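Local coordinates for Non-structural protein NS2 (PDB 1UTY) that binds single-stranded RNA, here as the RNA-binding domain of a viral non-structural phosphoprotein, at residues K54-Y66 with D70-H82. Residues are numbered along the deposited sequence; the frame is centred on the assembly and turned at random.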
ATOM      1  N   LYS A  54       1.033 -20.693   0.015  1.00 22.43           N
ATOM      2  CA  LYS A  54       0.394 -19.590  -0.702  1.00 22.73           C
ATOM      3  C   LYS A  54      -0.406 -18.658   0.228  1.00 22.70           C
ATOM      4  O   LYS A  54      -1.110 -17.771  -0.231  1.00 23.06           O
ATOM      5  CB  LYS A  54      -0.474 -20.127  -1.858  1.00 23.12           C
ATOM      6  N   GLY A  55      -0.282 -18.858   1.539  1.00 22.48           N
ATOM      7  CA  GLY A  55      -0.944 -18.011   2.517  1.00 22.10           C
ATOM      8  C   GLY A  55      -0.214 -16.717   2.870  1.00 21.96           C
ATOM      9  O   GLY A  55       1.001 -16.564   2.626  1.00 22.09           O
ATOM     10  N   TYR A  56      -0.968 -15.794   3.457  1.00 21.39           N
ATOM     11  CA  TYR A  56      -0.449 -14.505   3.915  1.00 21.62           C
ATOM     12  C   TYR A  56      -0.335 -14.537   5.428  1.00 21.65           C
ATOM     13  O   TYR A  56      -1.303 -14.884   6.111  1.00 22.52           O
ATOM     14  CB  TYR A  56      -1.394 -13.352   3.515  1.00 21.18           C
ATOM     15  CG  TYR A  56      -1.571 -13.198   2.024  1.00 21.02           C
ATOM     16  CD1 TYR A  56      -2.391 -14.070   1.299  1.00 20.57           C
ATOM     17  CD2 TYR A  56      -0.903 -12.198   1.332  1.00 20.49           C
ATOM     18  CE1 TYR A  56      -2.528 -13.941  -0.088  1.00 20.46           C
ATOM     19  CE2 TYR A  56      -1.040 -12.060  -0.037  1.00 20.16           C
ATOM     20  CZ  TYR A  56      -1.853 -12.928  -0.734  1.00 20.00           C
ATOM     21  OH  TYR A  56      -1.983 -12.763  -2.080  1.00 21.67           O
ATOM     22  N   VAL A  57       0.836 -14.199   5.950  1.00 21.10           N
ATOM     23  CA  VAL A  57       0.960 -13.959   7.374  1.00 20.68           C
ATOM     24  C   VAL A  57       0.828 -12.457   7.566  1.00 20.93           C
ATOM     25  O   VAL A  57       1.630 -11.672   7.066  1.00 21.07           O
ATOM     26  CB  VAL A  57       2.292 -14.477   7.963  1.00 20.72           C
ATOM     27  CG1 VAL A  57       2.474 -14.010   9.395  1.00 19.95           C
ATOM     28  CG2 VAL A  57       2.358 -15.993   7.888  1.00 20.32           C
ATOM     29  N   LEU A  58      -0.227 -12.070   8.260  1.00 20.97           N
ATOM     30  CA  LEU A  58      -0.457 -10.692   8.590  1.00 21.11           C
ATOM     31  C   LEU A  58      -0.099 -10.497  10.061  1.00 21.34           C
ATOM     32  O   LEU A  58      -0.890 -10.789  10.964  1.00 21.10           O
ATOM     33  CB  LEU A  58      -1.912 -10.325   8.303  1.00 21.14           C
ATOM     34  CG  LEU A  58      -2.322  -8.869   8.558  1.00 21.65           C
ATOM     35  CD1 LEU A  58      -1.339  -7.891   7.860  1.00 19.73           C
ATOM     36  CD2 LEU A  58      -3.781  -8.646   8.123  1.00 19.01           C
ATOM     37  N   ASN A  59       1.130 -10.043  10.276  1.00 21.63           N
ATOM     38  CA  ASN A  59       1.646  -9.703  11.588  1.00 21.76           C
ATOM     39  C   ASN A  59       1.164  -8.284  11.887  1.00 22.43           C
ATOM     40  O   ASN A  59       1.548  -7.328  11.189  1.00 23.14           O
ATOM     41  CB  ASN A  59       3.170  -9.795  11.530  1.00 21.76           C
ATOM     42  CG  ASN A  59       3.870  -9.486  12.869  1.00 21.73           C
ATOM     43  OD1 ASN A  59       3.268  -9.016  13.817  1.00 23.36           O
ATOM     44  ND2 ASN A  59       5.172  -9.726  12.910  1.00 20.87           N
ATOM     45  N   VAL A  60       0.276  -8.141  12.873  1.00 22.11           N
ATOM     46  CA  VAL A  60      -0.159  -6.802  13.298  1.00 21.66           C
ATOM     47  C   VAL A  60       0.095  -6.566  14.785  1.00 20.93           C
ATOM     48  O   VAL A  60       0.189  -7.525  15.538  1.00 20.61           O
ATOM     49  CB  VAL A  60      -1.654  -6.481  12.926  1.00 21.45           C
ATOM     50  CG1 VAL A  60      -1.907  -6.707  11.445  1.00 22.58           C
ATOM     51  CG2 VAL A  60      -2.631  -7.259  13.768  1.00 21.00           C
ATOM     52  N   PRO A  61       0.224  -5.302  15.198  1.00 20.79           N
ATOM     53  CA  PRO A  61       0.418  -4.961  16.619  1.00 20.54           C
ATOM     54  C   PRO A  61      -0.880  -4.644  17.399  1.00 20.21           C
ATOM     55  O   PRO A  61      -0.813  -4.465  18.623  1.00 20.32           O
ATOM     56  CB  PRO A  61       1.285  -3.705  16.537  1.00 20.49           C
ATOM     57  CG  PRO A  61       0.722  -2.998  15.290  1.00 21.12           C
ATOM     58  CD  PRO A  61       0.257  -4.096  14.346  1.00 20.29           C
ATOM     59  N   GLY A  62      -2.017  -4.586  16.708  1.00 19.73           N
ATOM     60  CA  GLY A  62      -3.296  -4.234  17.304  1.00 19.41           C
ATOM     61  C   GLY A  62      -4.349  -3.907  16.245  1.00 19.84           C
ATOM     62  O   GLY A  62      -4.145  -4.157  15.040  1.00 19.05           O
ATOM     63  N   PRO A  63      -5.464  -3.316  16.668  1.00 19.72           N
ATOM     64  CA  PRO A  63      -6.576  -3.038  15.746  1.00 20.03           C
ATOM     65  C   PRO A  63      -6.186  -2.011  14.682  1.00 20.28           C
ATOM     66  O   PRO A  63      -5.259  -1.225  14.891  1.00 20.19           O
ATOM     67  CB  PRO A  63      -7.697  -2.502  16.654  1.00 20.04           C
ATOM     68  CG  PRO A  63      -7.066  -2.174  17.964  1.00 20.60           C
ATOM     69  CD  PRO A  63      -5.720  -2.828  18.031  1.00 19.98           C
ATOM     70  N   GLY A  64      -6.888  -2.026  13.555  1.00 20.37           N
ATOM     71  CA  GLY A  64      -6.527  -1.203  12.421  1.00 19.90           C
ATOM     72  C   GLY A  64      -7.135  -1.658  11.111  1.00 20.27           C
ATOM     73  O   GLY A  64      -7.669  -2.772  10.994  1.00 20.65           O
ATOM     74  N   ALA A  65      -7.080  -0.760  10.135  1.00 20.03           N
ATOM     75  CA  ALA A  65      -7.411  -1.061   8.760  1.00 19.88           C
ATOM     76  C   ALA A  65      -6.133  -1.485   8.042  1.00 20.12           C
ATOM     77  O   ALA A  65      -5.167  -0.733   8.006  1.00 19.76           O
ATOM     78  CB  ALA A  65      -7.991   0.163   8.097  1.00 19.86           C
ATOM     79  N   TYR A  66      -6.132  -2.697   7.485  1.00 20.55           N
ATOM     80  CA  TYR A  66      -4.959  -3.247   6.811  1.00 20.56           C
ATOM     81  C   TYR A  66      -5.304  -3.705   5.390  1.00 20.97           C
ATOM     82  O   TYR A  66      -6.241  -4.468   5.179  1.00 20.61           O
ATOM     83  CB  TYR A  66      -4.385  -4.418   7.603  1.00 20.20           C
ATOM     84  CG  TYR A  66      -4.036  -4.095   9.038  1.00 20.02           C
ATOM     85  CD1 TYR A  66      -2.816  -3.524   9.352  1.00 20.45           C
ATOM     86  CD2 TYR A  66      -4.921  -4.377  10.086  1.00 20.02           C
ATOM     87  CE1 TYR A  66      -2.478  -3.231  10.652  1.00 21.65           C
ATOM     88  CE2 TYR A  66      -4.588  -4.101  11.399  1.00 19.18           C
ATOM     89  CZ  TYR A  66      -3.358  -3.523  11.667  1.00 20.28           C
ATOM     90  OH  TYR A  66      -2.976  -3.217  12.942  1.00 20.80           O
ATOM     91  N   ASP A  70      -0.669  -7.216  -3.105  1.00 25.23           N
ATOM     92  CA  ASP A  70       0.063  -8.267  -3.760  1.00 25.57           C
ATOM     93  C   ASP A  70      -0.211  -8.196  -5.259  1.00 25.90           C
ATOM     94  O   ASP A  70      -0.832  -9.089  -5.841  1.00 25.59           O
ATOM     95  CB  ASP A  70      -0.360  -9.611  -3.165  1.00 25.21           C
ATOM     96  CG  ASP A  70       0.505 -10.744  -3.629  1.00 25.41           C
ATOM     97  OD1 ASP A  70       1.538 -10.467  -4.294  1.00 24.62           O
ATOM     98  OD2 ASP A  70       0.216 -11.943  -3.383  1.00 25.27           O
ATOM     99  N   GLY A  71       0.263  -7.119  -5.879  1.00 26.66           N
ATOM    100  CA  GLY A  71       0.041  -6.905  -7.297  1.00 27.67           C
ATOM    101  C   GLY A  71      -1.416  -6.631  -7.582  1.00 28.25           C
ATOM    102  O   GLY A  71      -1.967  -5.626  -7.112  1.00 28.13           O
ATOM    103  N   GLN A  72      -2.039  -7.540  -8.327  1.00 28.80           N
ATOM    104  CA  GLN A  72      -3.456  -7.425  -8.667  1.00 29.60           C
ATOM    105  C   GLN A  72      -4.349  -7.901  -7.515  1.00 29.99           C
ATOM    106  O   GLN A  72      -5.498  -7.479  -7.409  1.00 30.83           O
ATOM    107  CB  GLN A  72      -3.767  -8.211  -9.952  1.00 29.96           C
ATOM    108  N   ASP A  73      -3.811  -8.773  -6.658  1.00 29.85           N
ATOM    109  CA  ASP A  73      -4.524  -9.293  -5.494  1.00 29.22           C
ATOM    110  C   ASP A  73      -4.429  -8.315  -4.332  1.00 28.33           C
ATOM    111  O   ASP A  73      -3.344  -8.070  -3.793  1.00 28.29           O
ATOM    112  CB  ASP A  73      -3.959 -10.651  -5.071  1.00 29.74           C
ATOM    113  CG  ASP A  73      -4.235 -11.745  -6.079  1.00 31.24           C
ATOM    114  OD1 ASP A  73      -5.151 -11.600  -6.919  1.00 33.49           O
ATOM    115  OD2 ASP A  73      -3.576 -12.802  -6.108  1.00 34.77           O
ATOM    116  N   ILE A  74      -5.575  -7.752  -3.959  1.00 27.02           N
ATOM    117  CA  ILE A  74      -5.667  -6.788  -2.864  1.00 25.62           C
ATOM    118  C   ILE A  74      -6.678  -7.296  -1.836  1.00 24.81           C
ATOM    119  O   ILE A  74      -7.851  -7.514  -2.164  1.00 24.70           O
ATOM    120  CB  ILE A  74      -6.068  -5.391  -3.407  1.00 25.61           C
ATOM    121  CG1 ILE A  74      -5.094  -4.935  -4.503  1.00 25.83           C
ATOM    122  CG2 ILE A  74      -6.043  -4.378  -2.317  1.00 25.12           C
ATOM    123  CD1 ILE A  74      -5.678  -3.991  -5.520  1.00 26.32           C
ATOM    124  N   ILE A  75      -6.217  -7.496  -0.604  1.00 23.61           N
ATOM    125  CA  ILE A  75      -7.077  -7.952   0.492  1.00 22.91           C
ATOM    126  C   ILE A  75      -7.239  -6.858   1.551  1.00 22.31           C
ATOM    127  O   ILE A  75      -6.259  -6.442   2.161  1.00 21.84           O
ATOM    128  CB  ILE A  75      -6.516  -9.250   1.128  1.00 23.08           C
ATOM    129  CG1 ILE A  75      -6.146 -10.268   0.043  1.00 23.47           C
ATOM    130  CG2 ILE A  75      -7.544  -9.869   2.068  1.00 21.83           C
ATOM    131  CD1 ILE A  75      -4.700 -10.698   0.059  1.00 24.19           C
ATOM    132  N   SER A  76      -8.468  -6.396   1.759  1.00 21.73           N
ATOM    133  CA  SER A  76      -8.725  -5.307   2.705  1.00 22.21           C
ATOM    134  C   SER A  76      -9.358  -5.851   3.971  1.00 22.33           C
ATOM    135  O   SER A  76     -10.378  -6.538   3.909  1.00 22.59           O
ATOM    136  CB  SER A  76      -9.654  -4.246   2.109  1.00 21.95           C
ATOM    137  OG  SER A  76      -9.145  -3.748   0.893  1.00 23.11           O
ATOM    138  N   LEU A  77      -8.773  -5.524   5.116  1.00 22.02           N
ATOM    139  CA  LEU A  77      -9.231  -6.092   6.374  1.00 22.11           C
ATOM    140  C   LEU A  77      -9.424  -5.029   7.447  1.00 22.22           C
ATOM    141  O   LEU A  77      -8.552  -4.168   7.667  1.00 22.32           O
ATOM    142  CB  LEU A  77      -8.258  -7.151   6.880  1.00 21.79           C
ATOM    143  CG  LEU A  77      -7.891  -8.307   5.960  1.00 22.19           C
ATOM    144  CD1 LEU A  77      -6.510  -8.038   5.309  1.00 21.34           C
ATOM    145  CD2 LEU A  77      -7.894  -9.607   6.750  1.00 19.11           C
ATOM    146  N   MET A  78     -10.578  -5.093   8.097  1.00 21.88           N
ATOM    147  CA  MET A  78     -10.812  -4.342   9.319  1.00 22.05           C
ATOM    148  C   MET A  78     -10.662  -5.273  10.511  1.00 22.07           C
ATOM    149  O   MET A  78     -11.472  -6.184  10.706  1.00 21.93           O
ATOM    150  CB  MET A  78     -12.207  -3.728   9.309  1.00 22.26           C
ATOM    151  CG  MET A  78     -12.428  -2.678   8.247  1.00 22.02           C
ATOM    152  SD  MET A  78     -11.253  -1.309   8.360  1.00 23.26           S
ATOM    153  CE  MET A  78     -11.949  -0.267   7.146  1.00 20.37           C
ATOM    154  N   LEU A  79      -9.613  -5.066  11.297  1.00 22.24           N
ATOM    155  CA  LEU A  79      -9.421  -5.868  12.509  1.00 22.35           C
ATOM    156  C   LEU A  79      -9.685  -5.007  13.712  1.00 22.66           C
ATOM    157  O   LEU A  79      -8.914  -4.076  13.988  1.00 23.54           O
ATOM    158  CB  LEU A  79      -8.005  -6.464  12.572  1.00 21.74           C
ATOM    159  CG  LEU A  79      -7.520  -7.185  11.309  1.00 22.01           C
ATOM    160  CD1 LEU A  79      -6.092  -7.685  11.499  1.00 20.39           C
ATOM    161  CD2 LEU A  79      -8.490  -8.349  10.883  1.00 20.60           C
ATOM    162  N   THR A  80     -10.780  -5.280  14.414  1.00 22.55           N
ATOM    163  CA  THR A  80     -11.083  -4.515  15.609  1.00 23.21           C
ATOM    164  C   THR A  80     -10.932  -5.398  16.828  1.00 23.85           C
ATOM    165  O   THR A  80     -10.677  -6.598  16.677  1.00 24.63           O
ATOM    166  CB  THR A  80     -12.503  -3.864  15.553  1.00 22.95           C
ATOM    167  OG1 THR A  80     -13.501  -4.871  15.710  1.00 22.67           O
ATOM    168  CG2 THR A  80     -12.773  -3.247  14.176  1.00 22.80           C
ATOM    169  N   PRO A  81     -11.080  -4.817  18.028  1.00 24.09           N
ATOM    170  CA  PRO A  81     -11.131  -5.613  19.258  1.00 24.26           C
ATOM    171  C   PRO A  81     -12.382  -6.481  19.284  1.00 24.78           C
ATOM    172  O   PRO A  81     -12.404  -7.496  19.974  1.00 24.64           O
ATOM    173  CB  PRO A  81     -11.208  -4.556  20.380  1.00 24.28           C
ATOM    174  CG  PRO A  81     -10.852  -3.249  19.754  1.00 24.26           C
ATOM    175  CD  PRO A  81     -11.210  -3.371  18.299  1.00 23.77           C
ATOM    176  N   HIS A  82     -13.412  -6.096  18.535  1.00 25.50           N
ATOM    177  CA  HIS A  82     -14.689  -6.809  18.616  1.00 26.21           C
ATOM    178  C   HIS A  82     -15.164  -7.430  17.302  1.00 25.66           C
ATOM    179  O   HIS A  82     -16.291  -7.875  17.220  1.00 26.26           O
ATOM    180  CB  HIS A  82     -15.774  -5.873  19.160  1.00 27.20           C
ATOM    181  CG  HIS A  82     -15.462  -5.310  20.514  1.00 29.85           C
ATOM    182  ND1 HIS A  82     -15.264  -6.108  21.624  1.00 32.87           N
ATOM    183  CD2 HIS A  82     -15.298  -4.032  20.931  1.00 31.24           C
ATOM    184  CE1 HIS A  82     -15.000  -5.342  22.668  1.00 34.33           C
ATOM    185  NE2 HIS A  82     -15.014  -4.079  22.275  1.00 33.63           N
TER
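G64 and Y66 pair with L79 and L77 at the open end of an antiparallel beta hairpin, strand 64-70 with strand 73-79. Four backbone bonds join them; the straightest runs from Y66 N to L77 O, 2.8 Å at 176°. A65 sits opposite M78 in the non-hydrogen-bonded pair, and its CB touches M78 SD at 3.6 Å. On that side F96 packs on A65, while W94 and Y131 pack on M78. The other side carries Y66, L77 and L79. Strand 56-59 of the same mixed sheet packs over it, its axis 11.7 Å from that of strand 73-79. L58 CD2 meets L77 CD1 tip to tip at 4.0 Å. L79 crosses Y66 at about a right angle and sets CD1 3.8 Å from Y66 CD2. I75 CD1 lies over one face of the Y56 ring in a CH-pi contact, 3.9 Å from the centroid. With its CG anti to the carbonyl carbon (chi1 -62°), Y56 sends OH to D70 OD2 at 2.7 Å, on the first residue of the type II' turn D70-D73. The bond uses the anti lone pair of OD2, and the ring and carboxylate planes stand 75° apart. K120 makes a salt bridge to the same oxygen, which probably favours the charged carboxylate. V60 CG1 covers the centre of the Y66 ring, and Y66 OH donates to G62 O at 2.6 Å from above the carbonyl plane.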